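Local coordinates for esterase (uncultured bacterium FLS12, PDB 4RGY), which hydrolyses esters, being a low-temperature-active alkaline esterase from marine sediment, and belongs to a family of probable alpha/beta-hydrolase fold, at residues T45-H50 and E101-L106; M72-V77 and R256-L261. All blocks are in the same frame, centred on the assembly; numbering follows the deposited sequence.

Contact 1 (T45-H50 and E101-L106); sequences TLFLLH and EELPAL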
ATOM      1  N   THR A  45      17.196  -7.001  14.437  1.00 14.72           N
ATOM      2  CA  THR A  45      16.722  -6.186  13.328  1.00 14.58           C
ATOM      3  C   THR A  45      17.837  -5.807  12.375  1.00 14.57           C
ATOM      4  O   THR A  45      18.898  -5.327  12.788  1.00 14.49           O
ATOM      5  CB  THR A  45      16.029  -4.908  13.840  1.00 13.88           C
ATOM      6  OG1 THR A  45      14.895  -5.288  14.631  1.00 15.88           O
ATOM      7  CG2 THR A  45      15.537  -4.037  12.676  1.00 15.80           C
ATOM      8  N   LEU A  46      17.583  -6.034  11.090  1.00 13.71           N
ATOM      9  CA  LEU A  46      18.462  -5.537  10.039  1.00 14.16           C
ATOM     10  C   LEU A  46      17.856  -4.284   9.416  1.00 13.12           C
ATOM     11  O   LEU A  46      16.738  -4.316   8.897  1.00 13.46           O
ATOM     12  CB  LEU A  46      18.667  -6.611   8.967  1.00 14.63           C
ATOM     13  CG  LEU A  46      19.340  -6.186   7.662  1.00 12.04           C
ATOM     14  CD1 LEU A  46      20.800  -5.831   7.909  1.00 13.64           C
ATOM     15  CD2 LEU A  46      19.227  -7.285   6.604  1.00 14.51           C
ATOM     16  N   PHE A  47      18.599  -3.188   9.479  1.00 12.22           N
ATOM     17  CA  PHE A  47      18.231  -1.971   8.766  1.00 12.60           C
ATOM     18  C   PHE A  47      18.855  -2.078   7.389  1.00 13.37           C
ATOM     19  O   PHE A  47      20.076  -2.194   7.267  1.00 12.94           O
ATOM     20  CB  PHE A  47      18.716  -0.735   9.529  1.00 12.95           C
ATOM     21  CG  PHE A  47      18.001  -0.542  10.837  1.00 12.42           C
ATOM     22  CD1 PHE A  47      18.396  -1.234  11.979  1.00 15.43           C
ATOM     23  CD2 PHE A  47      16.895   0.297  10.914  1.00 13.84           C
ATOM     24  CE1 PHE A  47      17.702  -1.073  13.185  1.00 15.31           C
ATOM     25  CE2 PHE A  47      16.205   0.465  12.105  1.00 14.94           C
ATOM     26  CZ  PHE A  47      16.604  -0.221  13.242  1.00 15.53           C
ATOM     27  N   LEU A  48      18.014  -2.063   6.359  1.00 11.86           N
ATOM     28  CA  LEU A  48      18.429  -2.413   5.001  1.00 10.95           C
ATOM     29  C   LEU A  48      18.193  -1.211   4.103  1.00 12.00           C
ATOM     30  O   LEU A  48      17.050  -0.820   3.837  1.00 12.01           O
ATOM     31  CB  LEU A  48      17.652  -3.645   4.526  1.00 11.17           C
ATOM     32  CG  LEU A  48      18.023  -4.257   3.173  1.00 11.85           C
ATOM     33  CD1 LEU A  48      19.502  -4.642   3.092  1.00 13.08           C
ATOM     34  CD2 LEU A  48      17.150  -5.475   2.902  1.00 11.89           C
ATOM     35  N   LEU A  49      19.302  -0.604   3.681  1.00 11.60           N
ATOM     36  CA  LEU A  49      19.297   0.722   3.072  1.00 11.82           C
ATOM     37  C   LEU A  49      19.324   0.702   1.546  1.00  9.65           C
ATOM     38  O   LEU A  49      20.029  -0.106   0.928  1.00 12.36           O
ATOM     39  CB  LEU A  49      20.473   1.521   3.604  1.00 12.35           C
ATOM     40  CG  LEU A  49      20.599   1.500   5.130  1.00 11.45           C
ATOM     41  CD1 LEU A  49      21.779   2.361   5.563  1.00 12.23           C
ATOM     42  CD2 LEU A  49      19.305   1.939   5.800  1.00 12.84           C
ATOM     43  N   HIS A  50      18.557   1.606   0.944  1.00 11.12           N
ATOM     44  CA  HIS A  50      18.445   1.666  -0.519  1.00 12.34           C
ATOM     45  C   HIS A  50      19.572   2.438  -1.189  1.00 11.39           C
ATOM     46  O   HIS A  50      20.374   3.100  -0.536  1.00 12.25           O
ATOM     47  CB  HIS A  50      17.082   2.230  -0.952  1.00 12.03           C
ATOM     48  CG  HIS A  50      16.859   3.676  -0.605  1.00 11.27           C
ATOM     49  ND1 HIS A  50      17.566   4.711  -1.191  1.00 11.29           N
ATOM     50  CD2 HIS A  50      15.992   4.259   0.257  1.00 12.86           C
ATOM     51  CE1 HIS A  50      17.135   5.865  -0.706  1.00 11.79           C
ATOM     52  NE2 HIS A  50      16.184   5.616   0.180  1.00 12.98           N
ATOM     53  N   GLU A 101      19.225   8.326  14.295  1.00 14.94           N
ATOM     54  CA  GLU A 101      18.562   8.580  15.573  1.00 18.26           C
ATOM     55  C   GLU A 101      17.056   8.321  15.518  1.00 15.65           C
ATOM     56  O   GLU A 101      16.538   7.424  16.190  1.00 16.99           O
ATOM     57  CB  GLU A 101      18.835  10.010  16.052  1.00 17.87           C
ATOM     58  CG  GLU A 101      20.315  10.387  16.169  1.00 20.69           C
ATOM     59  CD  GLU A 101      21.001   9.721  17.343  1.00 25.37           C
ATOM     60  OE1 GLU A 101      20.293   9.229  18.248  1.00 28.54           O
ATOM     61  OE2 GLU A 101      22.251   9.689  17.363  1.00 26.63           O
ATOM     62  N   GLU A 102      16.344   9.116  14.722  1.00 14.35           N
ATOM     63  CA  GLU A 102      14.887   9.070  14.748  1.00 15.13           C
ATOM     64  C   GLU A 102      14.294   7.793  14.173  1.00 14.26           C
ATOM     65  O   GLU A 102      13.364   7.211  14.739  1.00 13.79           O
ATOM     66  CB  GLU A 102      14.284  10.271  14.033  1.00 15.35           C
ATOM     67  CG  GLU A 102      12.799  10.418  14.336  1.00 15.81           C
ATOM     68  CD  GLU A 102      12.121  11.470  13.500  1.00 19.72           C
ATOM     69  OE1 GLU A 102      12.538  11.685  12.348  1.00 19.52           O
ATOM     70  OE2 GLU A 102      11.150  12.075  13.998  1.00 26.93           O
ATOM     71  N   LEU A 103      14.813   7.359  13.035  1.00 13.78           N
ATOM     72  CA  LEU A 103      14.230   6.215  12.355  1.00 15.00           C
ATOM     73  C   LEU A 103      14.292   4.930  13.177  1.00 13.36           C
ATOM     74  O   LEU A 103      13.271   4.257  13.312  1.00 13.81           O
ATOM     75  CB  LEU A 103      14.867   6.032  10.986  1.00 14.57           C
ATOM     76  CG  LEU A 103      14.265   5.010  10.043  1.00 15.88           C
ATOM     77  CD1 LEU A 103      14.719   5.524   8.796  1.00 24.96           C
ATOM     78  CD2 LEU A 103      14.813   3.619  10.231  1.00 15.79           C
ATOM     79  N   PRO A 104      15.467   4.584  13.742  1.00 14.06           N
ATOM     80  CA  PRO A 104      15.480   3.386  14.587  1.00 16.22           C
ATOM     81  C   PRO A 104      14.557   3.530  15.797  1.00 14.46           C
ATOM     82  O   PRO A 104      13.892   2.562  16.175  1.00 15.15           O
ATOM     83  CB  PRO A 104      16.943   3.275  15.023  1.00 17.15           C
ATOM     84  CG  PRO A 104      17.703   4.033  13.989  1.00 17.48           C
ATOM     85  CD  PRO A 104      16.819   5.155  13.580  1.00 13.61           C
ATOM     86  N   ALA A 105      14.496   4.720  16.386  1.00 16.13           N
ATOM     87  CA  ALA A 105      13.593   4.948  17.511  1.00 17.17           C
ATOM     88  C   ALA A 105      12.140   4.737  17.109  1.00 15.82           C
ATOM     89  O   ALA A 105      11.372   4.110  17.840  1.00 16.23           O
ATOM     90  CB  ALA A 105      13.786   6.344  18.100  1.00 16.11           C
ATOM     91  N   LEU A 106      11.755   5.265  15.948  1.00 14.25           N
ATOM     92  CA  LEU A 106      10.379   5.114  15.485  1.00 15.25           C
ATOM     93  C   LEU A 106      10.051   3.654  15.196  1.00 14.18           C
ATOM     94  O   LEU A 106       8.991   3.149  15.572  1.00 14.86           O
ATOM     95  CB  LEU A 106      10.133   5.966  14.239  1.00 16.21           C
ATOM     96  CG  LEU A 106      10.034   7.477  14.474  1.00 18.57           C
ATOM     97  CD1 LEU A 106      10.054   8.224  13.154  1.00 21.06           C
ATOM     98  CD2 LEU A 106       8.785   7.845  15.271  1.00 20.68           C
TER

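Contact 2 (M72-V77 and R256-L261); sequences MGLAVV and RVLAWL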
ATOM      1  N   MET A  72      14.935 -16.921   9.931  1.00 21.49           N
ATOM      2  CA  MET A  72      16.030 -16.386  10.730  1.00 21.61           C
ATOM      3  C   MET A  72      15.600 -15.733  12.040  1.00 19.55           C
ATOM      4  O   MET A  72      16.437 -15.463  12.898  1.00 20.76           O
ATOM      5  CB  MET A  72      16.850 -15.399   9.900  1.00 18.67           C
ATOM      6  CG  MET A  72      17.436 -16.009   8.641  1.00 19.22           C
ATOM      7  SD  MET A  72      18.476 -14.855   7.734  1.00 19.26           S
ATOM      8  CE  MET A  72      19.722 -14.437   8.959  1.00 19.29           C
ATOM      9  N   GLY A  73      14.309 -15.467  12.200  1.00 19.88           N
ATOM     10  CA  GLY A  73      13.844 -14.742  13.372  1.00 18.27           C
ATOM     11  C   GLY A  73      14.368 -13.314  13.358  1.00 17.22           C
ATOM     12  O   GLY A  73      14.693 -12.740  14.404  1.00 20.57           O
ATOM     13  N   LEU A  74      14.430 -12.749  12.156  1.00 16.55           N
ATOM     14  CA  LEU A  74      15.065 -11.461  11.901  1.00 16.13           C
ATOM     15  C   LEU A  74      14.056 -10.499  11.290  1.00 15.42           C
ATOM     16  O   LEU A  74      13.432 -10.816  10.281  1.00 16.63           O
ATOM     17  CB  LEU A  74      16.227 -11.641  10.917  1.00 14.50           C
ATOM     18  CG  LEU A  74      17.005 -10.404  10.464  1.00 14.22           C
ATOM     19  CD1 LEU A  74      17.746  -9.840  11.643  1.00 14.93           C
ATOM     20  CD2 LEU A  74      17.958 -10.772   9.341  1.00 16.75           C
ATOM     21  N   ALA A  75      13.897  -9.334  11.905  1.00 14.39           N
ATOM     22  CA  ALA A  75      13.070  -8.277  11.328  1.00 13.90           C
ATOM     23  C   ALA A  75      13.921  -7.451  10.363  1.00 13.61           C
ATOM     24  O   ALA A  75      15.141  -7.350  10.524  1.00 13.72           O
ATOM     25  CB  ALA A  75      12.494  -7.404  12.416  1.00 15.38           C
ATOM     26  N   VAL A  76      13.287  -6.872   9.345  1.00 13.11           N
ATOM     27  CA  VAL A  76      14.006  -6.012   8.418  1.00 11.87           C
ATOM     28  C   VAL A  76      13.269  -4.680   8.278  1.00 12.47           C
ATOM     29  O   VAL A  76      12.055  -4.646   8.061  1.00 14.32           O
ATOM     30  CB  VAL A  76      14.154  -6.667   7.031  1.00 11.99           C
ATOM     31  CG1 VAL A  76      15.040  -5.814   6.140  1.00 13.57           C
ATOM     32  CG2 VAL A  76      14.764  -8.063   7.151  1.00 13.50           C
ATOM     33  N   VAL A  77      14.017  -3.588   8.402  1.00 11.29           N
ATOM     34  CA  VAL A  77      13.454  -2.244   8.296  1.00 11.65           C
ATOM     35  C   VAL A  77      14.084  -1.550   7.102  1.00 11.19           C
ATOM     36  O   VAL A  77      15.303  -1.394   7.052  1.00 12.03           O
ATOM     37  CB  VAL A  77      13.713  -1.416   9.580  1.00 11.43           C
ATOM     38  CG1 VAL A  77      13.254   0.036   9.406  1.00 13.46           C
ATOM     39  CG2 VAL A  77      13.006  -2.056  10.782  1.00 13.69           C
ATOM     40  N   ARG A 256      24.390 -13.929   1.035  1.00 14.91           N
ATOM     41  CA  ARG A 256      25.688 -14.156   1.663  1.00 17.02           C
ATOM     42  C   ARG A 256      25.847 -13.251   2.877  1.00 15.20           C
ATOM     43  O   ARG A 256      26.341 -13.673   3.919  1.00 16.35           O
ATOM     44  CB  ARG A 256      26.811 -13.930   0.657  1.00 16.45           C
ATOM     45  CG  ARG A 256      26.703 -14.833  -0.570  1.00 18.80           C
ATOM     46  CD  ARG A 256      27.907 -14.668  -1.483  1.00 22.90           C
ATOM     47  NE  ARG A 256      29.149 -14.994  -0.791  1.00 21.36           N
ATOM     48  CZ  ARG A 256      29.643 -16.223  -0.668  1.00 26.38           C
ATOM     49  NH1 ARG A 256      28.992 -17.263  -1.186  1.00 28.34           N
ATOM     50  NH2 ARG A 256      30.782 -16.420  -0.020  1.00 27.94           N
ATOM     51  N   VAL A 257      25.398 -12.007   2.760  1.00 14.00           N
ATOM     52  CA  VAL A 257      25.443 -11.103   3.899  1.00 14.79           C
ATOM     53  C   VAL A 257      24.598 -11.640   5.054  1.00 14.58           C
ATOM     54  O   VAL A 257      25.028 -11.607   6.208  1.00 15.29           O
ATOM     55  CB  VAL A 257      24.984  -9.687   3.517  1.00 13.87           C
ATOM     56  CG1 VAL A 257      24.754  -8.838   4.763  1.00 15.38           C
ATOM     57  CG2 VAL A 257      26.019  -9.032   2.600  1.00 15.73           C
ATOM     58  N   LEU A 258      23.401 -12.140   4.748  1.00 14.25           N
ATOM     59  CA  LEU A 258      22.533 -12.690   5.783  1.00 14.81           C
ATOM     60  C   LEU A 258      23.194 -13.855   6.530  1.00 14.27           C
ATOM     61  O   LEU A 258      23.108 -13.935   7.749  1.00 17.24           O
ATOM     62  CB  LEU A 258      21.182 -13.110   5.195  1.00 15.22           C
ATOM     63  CG  LEU A 258      20.254 -11.969   4.759  1.00 13.82           C
ATOM     64  CD1 LEU A 258      19.081 -12.534   3.989  1.00 16.22           C
ATOM     65  CD2 LEU A 258      19.765 -11.152   5.949  1.00 15.15           C
ATOM     66  N   ALA A 259      23.865 -14.740   5.799  1.00 15.27           N
ATOM     67  CA  ALA A 259      24.539 -15.885   6.417  1.00 16.32           C
ATOM     68  C   ALA A 259      25.702 -15.453   7.298  1.00 18.15           C
ATOM     69  O   ALA A 259      26.066 -16.142   8.259  1.00 19.97           O
ATOM     70  CB  ALA A 259      25.022 -16.853   5.349  1.00 17.59           C
ATOM     71  N   TRP A 260      26.280 -14.310   6.955  1.00 17.01           N
ATOM     72  CA  TRP A 260      27.452 -13.763   7.618  1.00 17.50           C
ATOM     73  C   TRP A 260      27.115 -12.991   8.894  1.00 16.82           C
ATOM     74  O   TRP A 260      27.974 -12.805   9.757  1.00 18.57           O
ATOM     75  CB  TRP A 260      28.196 -12.882   6.611  1.00 16.42           C
ATOM     76  CG  TRP A 260      29.214 -11.907   7.156  1.00 16.85           C
ATOM     77  CD1 TRP A 260      30.558 -12.118   7.321  1.00 19.37           C
ATOM     78  CD2 TRP A 260      28.973 -10.552   7.547  1.00 15.24           C
ATOM     79  NE1 TRP A 260      31.160 -10.979   7.808  1.00 17.53           N
ATOM     80  CE2 TRP A 260      30.210 -10.000   7.947  1.00 16.77           C
ATOM     81  CE3 TRP A 260      27.831  -9.746   7.589  1.00 16.03           C
ATOM     82  CZ2 TRP A 260      30.328  -8.689   8.403  1.00 17.02           C
ATOM     83  CZ3 TRP A 260      27.950  -8.448   8.039  1.00 17.56           C
ATOM     84  CH2 TRP A 260      29.190  -7.929   8.440  1.00 17.29           C
ATOM     85  N   LEU A 261      25.869 -12.538   9.024  1.00 15.69           N
ATOM     86  CA  LEU A 261      25.480 -11.756  10.196  1.00 16.59           C
ATOM     87  C   LEU A 261      25.745 -12.526  11.484  1.00 19.17           C
ATOM     88  O   LEU A 261      25.472 -13.720  11.560  1.00 18.31           O
ATOM     89  CB  LEU A 261      24.002 -11.369  10.136  1.00 17.95           C
ATOM     90  CG  LEU A 261      23.542 -10.377   9.065  1.00 15.17           C
ATOM     91  CD1 LEU A 261      22.037 -10.153   9.182  1.00 16.82           C
ATOM     92  CD2 LEU A 261      24.302  -9.055   9.152  1.00 17.40           C
TER

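Contact 1 (T45-H50 and E101-L106)
The ring of Phe47 reaches from strand 45-49 to helix 95-110 and meets it with the CD2, CE2 and CZ side of the ring, which Leu103 and Pro104 share. At the rim of the ring, close to its plane, sits the CD2 methyl of Leu103, 3.9 Å from Phe47 CE2. The two side chains run antiparallel as they pass, so the isobutyl group lies alongside the ring edge and not over a face. The proline side chain crosses the phenylalanine at about a right angle, and its CA lies obliquely to the ring, 3.9 Å from Phe47 CE2; Pro104 CB is the same 3.9 Å from Phe47 CZ. With CG anti to its own carbonyl carbon (chi1 -67°), Phe47 carries the ring out along the helix-facing direction of its CB, far enough to bridge the 8.4 Å between the CA atoms of Phe47 and Pro104. Leu103, whose CB also points toward the strand, has CG anti to its backbone N (chi1 -172°) and presents CD2 to the ring. The contact is wholly apolar and buried. Proline has no N-H to give to the preceding turn, and the helix kinks here; the neighbouring bond from Ala105 N to Glu101 O is weak. Replacing Phe47 by an alanine would probably open a gap between strand and helix and leave Leu103 CD2 and the Pro104 ring without their partner. Leu103 also packs on Pro79 and Phe47 on Thr120, in the two strands flanking 45-49. Glu101 pairs with Arg142. Helix 95-110 thus passes over strand 45-49 while joining the parallel strands 75-79 and 120-125, the beta-alpha-beta crossover of an alpha/beta-hydrolase sheet.

Contact 2 (M72-V77 and R256-L261)
Leu74 points one methyl, CD2, at Leu258 in the last turn of helix 247-260 and at Leu261 just past its end. This CD2 lies 3.9 Å from Leu258 CD2 and 4.1 Å from Leu261 CD1, touching both residues at their methyl ends. The three leucines use two different shapes. Leu74 holds CG anti to its backbone N (chi1 178°), whereas Leu258 and Leu261 both place CG anti to the carbonyl carbon, beside the backbone N. Against Leu258 the side chain of Leu74 runs at a slant; against Leu261 it crosses at about a right angle. Together they fasten helix 247-260 to the entry of strand 75-79, on the face of the central sheet opposite helix 95-110, an arrangement in keeping with the C-terminal helix of the alpha/beta-hydrolase fold. Met72 adds a second touch lower on Leu258, near the helix backbone. Its chain is bent at chi3 (59°), which swings the CE methyl to 3.6 Å from Leu258 O, while SD stays 4.1 Å from Leu258 CB. That same carbonyl oxygen receives a weak bond from Leu261 N, where the chain leaves helical geometry. Between Met72 and Leu74, Gly73 takes up a left-handed backbone conformation with positive phi, and the residues on its two sides both direct their CB toward the helix. Met72 is partly exposed and also rests on Leu263, but the leucines are buried. Beyond this patch, Val257 packs on Ala147, and Trp260 lies against Ala145 and Ala147 of strand 145-149. The indole of Trp260 further makes a cation-pi contact with Lys207.

Contacts 1 and 2 lie with centres about 14 Å apart, on opposite faces of one sheet, and are joined through the neighbouring parallel strands 45-49 and 75-79. Leu46 links them through its backbone: Leu46 N is 2.8 Å from Ala75 O, and Leu46 O is 2.9 Å from Val77 N, both probable hydrogen bonds. Thr45 CG2 also packs 3.7 Å from Val77 CG2. Neither contact contains a member of the presumed Ser126-His245-Asp216 triad. Strand 45-49 does, however, adjoin strand 120-125, which leads to the probable nucleophile elbow at Ser126, and helix 247-260 begins just after His245.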